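Local coordinates for protein binary enterotoxin of Clostridium perfringens component a (Clostridium perfringens, PDB 5WTZ) that probably transfers ADP-ribose from NAD+ to actin, serving as the enzymatic component of a binary enterotoxin, at residues 53-58 with 67-72; 58-63 with 215-220; 6-11 with 20-25. One frame throughout, in Å; residues are numbered along the deposited sequence.

Contact 1. Residues 53-58 with 67-72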
loop_
_atom_site.group_PDB
_atom_site.type_symbol
_atom_site.label_atom_id
_atom_site.label_comp_id
_atom_site.label_asym_id
_atom_site.label_seq_id
_atom_site.Cartn_x
_atom_site.Cartn_y
_atom_site.Cartn_z
ATOM N N ASN A 53 13.537 -6.177 0.676
ATOM C CA ASN A 53 12.211 -5.601 0.812
ATOM C C ASN A 53 12.247 -4.083 0.682
ATOM O O ASN A 53 11.353 -3.493 0.081
ATOM C CB ASN A 53 11.569 -6.024 2.137
ATOM C CG ASN A 53 11.131 -7.472 2.125
ATOM O OD1 ASN A 53 10.772 -8.008 1.081
ATOM N ND2 ASN A 53 11.155 -8.113 3.285
ATOM N N SER A 54 13.293 -3.459 1.211
ATOM C CA SER A 54 13.402 -2.020 1.108
ATOM C C SER A 54 13.630 -1.638 -0.350
ATOM O O SER A 54 13.066 -0.656 -0.837
ATOM C CB SER A 54 14.518 -1.492 2.004
ATOM O OG SER A 54 14.084 -1.503 3.354
ATOM N N TYR A 55 14.422 -2.443 -1.051
ATOM C CA TYR A 55 14.663 -2.213 -2.472
ATOM C C TYR A 55 13.382 -2.316 -3.309
ATOM O O TYR A 55 13.184 -1.512 -4.219
ATOM C CB TYR A 55 15.726 -3.185 -3.008
ATOM C CG TYR A 55 16.040 -2.950 -4.473
ATOM C CD1 TYR A 55 16.871 -1.905 -4.862
ATOM C CD2 TYR A 55 15.477 -3.746 -5.465
ATOM C CE1 TYR A 55 17.153 -1.673 -6.204
ATOM C CE2 TYR A 55 15.755 -3.529 -6.809
ATOM C CZ TYR A 55 16.587 -2.487 -7.169
ATOM O OH TYR A 55 16.863 -2.262 -8.492
ATOM N N SER A 56 12.512 -3.284 -3.020
ATOM C CA SER A 56 11.269 -3.420 -3.775
ATOM C C SER A 56 10.484 -2.114 -3.746
ATOM O O SER A 56 9.846 -1.745 -4.721
ATOM C CB SER A 56 10.404 -4.557 -3.228
ATOM O OG SER A 56 9.785 -4.188 -2.008
ATOM N N ILE A 57 10.565 -1.415 -2.617
ATOM C CA ILE A 57 9.905 -0.124 -2.457
ATOM C C ILE A 57 10.555 0.972 -3.311
ATOM O O ILE A 57 9.853 1.668 -4.071
ATOM C CB ILE A 57 9.893 0.284 -0.972
ATOM C CG1 ILE A 57 8.977 -0.679 -0.208
ATOM C CG2 ILE A 57 9.437 1.726 -0.817
ATOM C CD1 ILE A 57 8.920 -0.460 1.303
ATOM N N LYS A 58 11.875 1.118 -3.188
ATOM C CA LYS A 58 12.670 2.014 -4.035
ATOM C C LYS A 58 12.315 1.833 -5.503
ATOM O O LYS A 58 12.039 2.801 -6.223
ATOM C CB LYS A 58 14.174 1.753 -3.858
ATOM C CG LYS A 58 14.783 2.196 -2.540
ATOM C CD LYS A 58 16.226 1.702 -2.455
ATOM C CE LYS A 58 16.890 2.138 -1.159
ATOM N NZ LYS A 58 17.085 3.612 -1.128
ATOM N N GLU A 67 17.556 2.291 -13.310
ATOM C CA GLU A 67 17.943 0.906 -13.565
ATOM C C GLU A 67 18.338 0.179 -12.284
ATOM O O GLU A 67 18.345 -1.051 -12.248
ATOM C CB GLU A 67 19.075 0.816 -14.588
ATOM C CG GLU A 67 18.891 -0.375 -15.526
ATOM C CD GLU A 67 20.128 -0.712 -16.329
ATOM O OE1 GLU A 67 21.068 0.109 -16.358
ATOM O OE2 GLU A 67 20.160 -1.810 -16.926
ATOM N N GLY A 68 18.655 0.940 -11.239
ATOM C CA GLY A 68 18.812 0.380 -9.904
ATOM C C GLY A 68 19.981 -0.573 -9.747
ATOM O O GLY A 68 21.069 -0.323 -10.261
ATOM N N ILE A 69 19.748 -1.670 -9.030
ATOM C CA ILE A 69 20.791 -2.640 -8.727
ATOM C C ILE A 69 20.415 -4.003 -9.289
ATOM O O ILE A 69 19.469 -4.637 -8.829
ATOM C CB ILE A 69 21.035 -2.727 -7.208
ATOM C CG1 ILE A 69 21.503 -1.359 -6.699
ATOM C CG2 ILE A 69 22.043 -3.831 -6.886
ATOM C CD1 ILE A 69 21.768 -1.281 -5.227
ATOM N N GLU A 70 21.169 -4.450 -10.289
ATOM C CA GLU A 70 20.746 -5.574 -11.122
ATOM C C GLU A 70 20.535 -6.870 -10.356
ATOM O O GLU A 70 19.623 -7.630 -10.664
ATOM C CB GLU A 70 21.751 -5.799 -12.253
ATOM C CG GLU A 70 21.351 -5.096 -13.543
ATOM C CD GLU A 70 19.910 -5.399 -13.948
ATOM O OE1 GLU A 70 19.566 -6.591 -14.111
ATOM O OE2 GLU A 70 19.117 -4.447 -14.099
ATOM N N THR A 71 21.372 -7.110 -9.358
ATOM C CA THR A 71 21.266 -8.293 -8.514
ATOM C C THR A 71 19.950 -8.341 -7.755
ATOM O O THR A 71 19.313 -9.388 -7.650
ATOM C CB THR A 71 22.414 -8.328 -7.512
ATOM O OG1 THR A 71 23.655 -8.259 -8.226
ATOM C CG2 THR A 71 22.360 -9.599 -6.659
ATOM N N LEU A 72 19.544 -7.196 -7.230
ATOM C CA LEU A 72 18.330 -7.117 -6.440
ATOM C C LEU A 72 17.097 -7.211 -7.333
ATOM O O LEU A 72 16.050 -7.697 -6.913
ATOM C CB LEU A 72 18.316 -5.829 -5.626
ATOM C CG LEU A 72 19.280 -5.865 -4.441
ATOM C CD1 LEU A 72 19.155 -4.591 -3.618
ATOM C CD2 LEU A 72 19.016 -7.100 -3.585
#
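The phenol ring of Tyr55 carries Leu72 on one face and meets the start of a helix with its hydroxyl. Leu72 CB sits over that face 3.7 Å from the centroid of the Tyr55 ring, in a CH-pi contact 19° off the ring normal, shifted toward the CD2 and CE2 rim. On the same side, Leu72 CD1 covers the root of the ring, 3.6 Å from Tyr55 CG, so one leucine spans much of the aromatic surface. Ile69 adds a looser apolar touch, its CB 4.1 Å from Tyr55 CE1. With CG anti to the backbone N (chi1 -178°), the tyrosine leaves helix 36-61 and bridges the gap to the other segment. Its hydroxyl then accepts a nearly straight hydrogen bond from Ile69 N, with Ile69 N and Tyr55 OH 3.0 Å apart and 165° at the hydrogen. Tyrosine suits this place because its long flat body supplies the apolar surface and its oxygen serves the backbone. The hydroxyl is also hydrogen-bonded to Asn73 OD1, while Asn73 ND2 reaches Glu67 O and Glu70 OE2; Asn73 thus ties the phenol to the loop and the helix start. Gly68 comes close as well, its CA 3.6 Å from Tyr55 OH. A residue lacking a side chain fits there both because phi is positive and because the hydroxyl occupies the side a CB would take. Ile69 is the N-cap residue of helix 70-83. The arrangement is a loop connection between consecutive helices, 36-61 and 70-83, held by a tyrosine of the first helix whose hydroxyl takes the N-cap amide of the second, within the N-terminal of the two ADP-ribosyltransferase-like units of this toxin.

Contact 2. Residues 58-63 with 215-220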
loop_
_atom_site.group_PDB
_atom_site.type_symbol
_atom_site.label_atom_id
_atom_site.label_comp_id
_atom_site.label_asym_id
_atom_site.label_seq_id
_atom_site.Cartn_x
_atom_site.Cartn_y
_atom_site.Cartn_z
ATOM N N LYS A 58 11.875 1.118 -3.188
ATOM C CA LYS A 58 12.670 2.014 -4.035
ATOM C C LYS A 58 12.315 1.833 -5.503
ATOM O O LYS A 58 12.039 2.801 -6.223
ATOM C CB LYS A 58 14.174 1.753 -3.858
ATOM C CG LYS A 58 14.783 2.196 -2.540
ATOM C CD LYS A 58 16.226 1.702 -2.455
ATOM C CE LYS A 58 16.890 2.138 -1.159
ATOM N NZ LYS A 58 17.085 3.612 -1.128
ATOM N N LYS A 59 12.329 0.577 -5.945
ATOM C CA LYS A 59 12.208 0.270 -7.356
ATOM C C LYS A 59 10.828 0.627 -7.891
ATOM O O LYS A 59 10.707 1.233 -8.952
ATOM C CB LYS A 59 12.493 -1.212 -7.610
ATOM C CG LYS A 59 12.499 -1.596 -9.078
ATOM C CD LYS A 59 12.491 -3.108 -9.237
ATOM C CE LYS A 59 12.421 -3.522 -10.711
ATOM N NZ LYS A 59 13.504 -2.891 -11.505
ATOM N N LYS A 60 9.784 0.256 -7.160
ATOM C CA LYS A 60 8.442 0.442 -7.687
ATOM C C LYS A 60 8.013 1.909 -7.673
ATOM O O LYS A 60 7.153 2.301 -8.458
ATOM C CB LYS A 60 7.437 -0.426 -6.925
ATOM C CG LYS A 60 7.180 -0.076 -5.485
ATOM C CD LYS A 60 6.421 -1.246 -4.872
ATOM C CE LYS A 60 5.765 -0.922 -3.553
ATOM N NZ LYS A 60 5.167 -2.185 -3.001
ATOM N N PHE A 61 8.624 2.724 -6.818
ATOM C CA PHE A 61 8.291 4.154 -6.808
ATOM C C PHE A 61 9.258 5.020 -7.632
ATOM O O PHE A 61 9.065 6.230 -7.748
ATOM C CB PHE A 61 8.239 4.666 -5.377
ATOM C CG PHE A 61 7.039 4.192 -4.611
ATOM C CD1 PHE A 61 5.775 4.646 -4.943
ATOM C CD2 PHE A 61 7.178 3.284 -3.568
ATOM C CE1 PHE A 61 4.649 4.212 -4.248
ATOM C CE2 PHE A 61 6.055 2.845 -2.864
ATOM C CZ PHE A 61 4.792 3.317 -3.211
ATOM N N ALA A 62 10.292 4.405 -8.199
ATOM C CA ALA A 62 11.306 5.135 -8.961
ATOM C C ALA A 62 10.797 5.692 -10.286
ATOM O O ALA A 62 9.715 5.326 -10.786
ATOM C CB ALA A 62 12.508 4.237 -9.224
ATOM N N LEU A 63 11.613 6.562 -10.880
ATOM C CA LEU A 63 11.386 7.034 -12.230
ATOM C C LEU A 63 11.545 5.880 -13.205
ATOM O O LEU A 63 12.144 4.862 -12.871
ATOM C CB LEU A 63 12.351 8.162 -12.590
ATOM C CG LEU A 63 12.144 9.480 -11.852
ATOM C CD1 LEU A 63 13.416 10.304 -11.934
ATOM C CD2 LEU A 63 10.975 10.226 -12.477
ATOM N N ASN A 215 -3.922 -3.400 -7.783
ATOM C CA ASN A 215 -2.833 -2.449 -7.603
ATOM C C ASN A 215 -1.812 -2.716 -8.697
ATOM O O ASN A 215 -1.063 -3.686 -8.626
ATOM C CB ASN A 215 -2.213 -2.599 -6.208
ATOM C CG ASN A 215 -1.148 -1.555 -5.922
ATOM O OD1 ASN A 215 -0.754 -0.780 -6.808
ATOM N ND2 ASN A 215 -0.643 -1.552 -4.687
ATOM N N PHE A 216 -1.794 -1.877 -9.725
ATOM C CA PHE A 216 -0.966 -2.165 -10.894
ATOM C C PHE A 216 0.530 -1.944 -10.659
ATOM O O PHE A 216 1.351 -2.549 -11.347
ATOM C CB PHE A 216 -1.448 -1.329 -12.083
ATOM C CG PHE A 216 -2.850 -1.653 -12.486
ATOM C CD1 PHE A 216 -3.182 -2.951 -12.846
ATOM C CD2 PHE A 216 -3.835 -0.683 -12.489
ATOM C CE1 PHE A 216 -4.475 -3.274 -13.204
ATOM C CE2 PHE A 216 -5.136 -1.002 -12.847
ATOM C CZ PHE A 216 -5.450 -2.299 -13.204
ATOM N N GLU A 217 0.865 -1.115 -9.667
ATOM C CA GLU A 217 2.250 -0.690 -9.388
ATOM C C GLU A 217 2.979 -0.278 -10.685
ATOM O O GLU A 217 2.742 0.835 -11.159
ATOM C CB GLU A 217 3.010 -1.782 -8.599
ATOM C CG GLU A 217 2.392 -1.958 -7.189
ATOM C CD GLU A 217 3.232 -2.774 -6.217
ATOM O OE1 GLU A 217 4.051 -3.594 -6.664
ATOM O OE2 GLU A 217 3.054 -2.588 -5.002
ATOM N N ASN A 218 3.838 -1.133 -11.256
ATOM C CA ASN A 218 4.590 -0.775 -12.477
ATOM C C ASN A 218 4.035 -1.425 -13.748
ATOM O O ASN A 218 4.592 -1.250 -14.846
ATOM C CB ASN A 218 6.079 -1.150 -12.353
ATOM C CG ASN A 218 6.779 -0.440 -11.198
ATOM O OD1 ASN A 218 7.499 -1.067 -10.430
ATOM N ND2 ASN A 218 6.581 0.869 -11.084
ATOM N N ASP A 219 2.936 -2.162 -13.603
ATOM C CA ASP A 219 2.364 -2.942 -14.707
ATOM C C ASP A 219 1.550 -2.052 -15.645
ATOM O O ASP A 219 0.340 -1.948 -15.485
ATOM C CB ASP A 219 1.475 -4.061 -14.146
ATOM C CG ASP A 219 1.089 -5.105 -15.188
ATOM O OD1 ASP A 219 1.323 -4.899 -16.402
ATOM O OD2 ASP A 219 0.521 -6.145 -14.776
ATOM N N VAL A 220 2.212 -1.423 -16.613
ATOM C CA VAL A 220 1.539 -0.500 -17.534
ATOM C C VAL A 220 0.514 -1.193 -18.427
ATOM O O VAL A 220 -0.510 -0.594 -18.780
ATOM C CB VAL A 220 2.547 0.253 -18.453
ATOM C CG1 VAL A 220 3.509 1.081 -17.624
ATOM C CG2 VAL A 220 3.312 -0.708 -19.347
#
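A type II' beta turn from Phe216 to Asp219, in the loop between strand 201-211 and helix 220-237, meets helix 36-61 near its C-terminal end, with Glu217 and Asn218 of the turn closing on Lys60. Glu217 holds the second position of the turn with positive phi, a place more often taken by glycine. Lys60 NZ forms a salt bridge with Glu217 OE2 at 2.9 Å, meeting the oxygen from above the carboxylate plane, 37° out of it. Lys60 CG lies between the backbone N and the carbonyl carbon (chi1 67°), and from there the extended chain runs past the carboxylate, bringing Lys60 CD within 3.6 Å of Glu217 OE2. A lysine suits the place: its last methylenes cross the carboxylate while its ammonium also forms a salt bridge with Asp138. Asn218 instead serves the backbone: its ND2 donates to Lys60 O, the two atoms 3.0 Å apart with 155° at the hydrogen, and the donor stands a little off the carbonyl plane. Two donors grip Lys60 O, since Ser347 OG bonds to it too, and Asn218 ND2 has a second partner in Asn348 OD1. Phe61 O, of the next residue along the chain, is held by Arg300, a residue that binds NADH in a crystal structure of this protein; the side chain of Asn218 lies about 13 Å from the bound NAD. Ser347, Asn348 and Arg300 belong to the C-terminal ADP-ribosyltransferase-like unit and helix 36-61 to the N-terminal one, so the contact lies at the junction of the two. The two carboxylates beside Lys60 NZ should favour its charged form, and the paired donors on Lys60 O hold this carbonyl by directed bonds.

Contact 3. Residues 6-11 with 20-25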
loop_
_atom_site.group_PDB
_atom_site.type_symbol
_atom_site.label_atom_id
_atom_site.label_comp_id
_atom_site.label_asym_id
_atom_site.label_seq_id
_atom_site.Cartn_x
_atom_site.Cartn_y
_atom_site.Cartn_z
ATOM N N ASP A 6 -2.822 -32.721 2.772
ATOM C CA ASP A 6 -4.255 -32.984 2.862
ATOM C C ASP A 6 -4.738 -33.128 4.303
ATOM O O ASP A 6 -5.855 -32.734 4.630
ATOM C CB ASP A 6 -4.617 -34.246 2.072
ATOM C CG ASP A 6 -4.544 -34.038 0.571
ATOM O OD1 ASP A 6 -4.653 -32.878 0.128
ATOM O OD2 ASP A 6 -4.389 -35.036 -0.167
ATOM N N ASN A 7 -3.889 -33.681 5.167
ATOM C CA ASN A 7 -4.300 -33.983 6.535
ATOM C C ASN A 7 -3.920 -32.908 7.563
ATOM O O ASN A 7 -4.271 -33.010 8.742
ATOM C CB ASN A 7 -3.715 -35.333 6.962
ATOM C CG ASN A 7 -4.269 -36.498 6.148
ATOM O OD1 ASN A 7 -5.319 -36.385 5.507
ATOM N ND2 ASN A 7 -3.566 -37.623 6.176
ATOM N N ARG A 8 -3.209 -31.876 7.127
ATOM C CA ARG A 8 -2.802 -30.823 8.056
ATOM C C ARG A 8 -4.005 -29.985 8.478
ATOM O O ARG A 8 -4.965 -29.842 7.718
ATOM C CB ARG A 8 -1.723 -29.927 7.439
ATOM C CG ARG A 8 -2.223 -28.924 6.411
ATOM C CD ARG A 8 -1.347 -27.686 6.429
ATOM N NE ARG A 8 -1.523 -26.864 5.242
ATOM C CZ ARG A 8 -2.391 -25.860 5.155
ATOM N NH1 ARG A 8 -3.175 -25.560 6.185
ATOM N NH2 ARG A 8 -2.478 -25.158 4.036
ATOM N N PRO A 9 -3.967 -29.442 9.704
ATOM C CA PRO A 9 -5.016 -28.510 10.126
ATOM C C PRO A 9 -4.953 -27.201 9.353
ATOM O O PRO A 9 -4.008 -26.962 8.602
ATOM C CB PRO A 9 -4.707 -28.278 11.606
ATOM C CG PRO A 9 -3.235 -28.537 11.721
ATOM C CD PRO A 9 -2.978 -29.674 10.771
ATOM N N MET A 10 -5.964 -26.363 9.537
ATOM C CA MET A 10 -5.961 -25.034 8.957
ATOM C C MET A 10 -5.003 -24.156 9.759
ATOM O O MET A 10 -4.281 -23.319 9.203
ATOM C CB MET A 10 -7.378 -24.462 8.958
ATOM C CG MET A 10 -7.558 -23.199 8.159
ATOM S SD MET A 10 -9.282 -22.651 8.176
ATOM C CE MET A 10 -10.016 -23.824 7.039
ATOM N N ASP A 11 -4.999 -24.386 11.073
ATOM C CA ASP A 11 -4.222 -23.611 12.040
ATOM C C ASP A 11 -3.378 -24.541 12.925
ATOM O O ASP A 11 -3.922 -25.266 13.760
ATOM C CB ASP A 11 -5.173 -22.766 12.896
ATOM C CG ASP A 11 -4.471 -21.659 13.661
ATOM O OD1 ASP A 11 -3.235 -21.729 13.861
ATOM O OD2 ASP A 11 -5.168 -20.705 14.070
ATOM N N THR A 20 6.593 -28.430 11.307
ATOM C CA THR A 20 7.921 -28.581 10.717
ATOM C C THR A 20 7.957 -29.793 9.799
ATOM O O THR A 20 8.653 -29.781 8.784
ATOM C CB THR A 20 9.049 -28.716 11.791
ATOM O OG1 THR A 20 8.729 -29.774 12.704
ATOM C CG2 THR A 20 9.273 -27.404 12.546
ATOM N N LEU A 21 7.207 -30.832 10.152
ATOM C CA LEU A 21 7.147 -32.016 9.311
ATOM C C LEU A 21 6.516 -31.610 7.990
ATOM O O LEU A 21 7.143 -31.718 6.929
ATOM C CB LEU A 21 6.345 -33.135 9.970
ATOM C CG LEU A 21 6.603 -34.482 9.301
ATOM C CD1 LEU A 21 8.104 -34.759 9.219
ATOM C CD2 LEU A 21 5.863 -35.600 10.015
ATOM N N TRP A 22 5.279 -31.127 8.083
ATOM C CA TRP A 22 4.573 -30.514 6.959
ATOM C C TRP A 22 5.496 -29.579 6.183
ATOM O O TRP A 22 5.606 -29.681 4.963
ATOM C CB TRP A 22 3.344 -29.758 7.456
ATOM C CG TRP A 22 2.634 -28.985 6.385
ATOM C CD1 TRP A 22 1.828 -29.489 5.402
ATOM C CD2 TRP A 22 2.655 -27.568 6.197
ATOM N NE1 TRP A 22 1.351 -28.469 4.610
ATOM C CE2 TRP A 22 1.842 -27.280 5.080
ATOM C CE3 TRP A 22 3.278 -26.511 6.866
ATOM C CZ2 TRP A 22 1.646 -25.985 4.616
ATOM C CZ3 TRP A 22 3.077 -25.224 6.401
ATOM C CH2 TRP A 22 2.266 -24.974 5.287
ATOM N N ALA A 23 6.187 -28.699 6.908
ATOM C CA ALA A 23 7.103 -27.750 6.297
ATOM C C ALA A 23 8.258 -28.450 5.609
ATOM O O ALA A 23 8.794 -27.959 4.623
ATOM C CB ALA A 23 7.640 -26.794 7.331
ATOM N N LYS A 24 8.652 -29.598 6.138
ATOM C CA LYS A 24 9.917 -30.164 5.721
ATOM C C LYS A 24 9.883 -30.761 4.352
ATOM O O LYS A 24 10.750 -30.491 3.516
ATOM C CB LYS A 24 10.393 -31.198 6.726
ATOM C CG LYS A 24 11.794 -30.841 6.999
ATOM C CD LYS A 24 11.679 -29.463 7.576
ATOM C CE LYS A 24 12.995 -28.816 7.639
ATOM N NZ LYS A 24 13.500 -28.451 6.276
ATOM N N LYS A 25 8.868 -31.572 4.132
ATOM C CA LYS A 25 8.654 -32.186 2.846
ATOM C C LYS A 25 8.443 -31.147 1.789
ATOM O O LYS A 25 9.067 -31.188 0.729
ATOM C CB LYS A 25 7.446 -33.075 2.910
ATOM C CG LYS A 25 7.423 -33.789 4.185
ATOM C CD LYS A 25 6.025 -34.042 4.555
ATOM C CE LYS A 25 6.001 -34.477 5.969
ATOM N NZ LYS A 25 4.701 -35.023 6.305
#
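Arg8 sets its CD methylene over one face of the Trp22 indole. This carbon makes the main contact, 3.6 Å from the centroid of the five-membered ring and 23° off its normal, in a CH-pi interaction; its nearest atom there is Trp22 NE1, at 3.3 Å from Arg8 CD. Further out, Arg8 NE passes 3.3 Å from Trp22 CZ2. Arg8 NE and Trp22 NE1 are also close, yet both are donors and do not bond. The guanidinium is steeply turned from the indole, the planes 73° apart, so the group does not stack flat on the ring. Arginine suits the position because its CD methylene covers the aromatic while its charged end turns to backbone oxygens. The contact joins the chain just after the N-terminal helix 3-7 to helix 16-31, beside the outermost strand 92-98 of the five-stranded mixed sheet of the N-terminal ADP-ribosyltransferase-like unit. What fixes the guanidinium comes next: NH1 donates to Pro9 O, with 2.9 Å between Arg8 NH1 and Pro9 O and the acceptor in the guanidinium plane, and NH1 also bonds to Pro91 O. Trp22 CG is anti to its amide nitrogen (chi1 174°), which sends the indole from the helix toward Arg8. In the outer shell, Leu92 touches both side chains, and the ring of Phe12 meets that of Trp22.

Overall arrangement
Contacts 1 and 2 both draw on helix 36-61, share Lys58 in their segments, and have centres 11 Å apart; contact 3 stands alone, its centre 33 and 35 Å from theirs. Contact 1 is a surface contact between neighbouring helices, mixing an aromatic face with one hydrogen bond to a helix start. Contact 2 is partly buried and closest to the chain centre; it joins parts distant in sequence by a salt bridge and a hydrogen bond from a side-chain amide, with the NADH-binding Arg300 nearby. Contact 3 lies far out in the chain, yet its two touching residues are buried, and they meet through CH-pi contact without a cross-segment hydrogen bond.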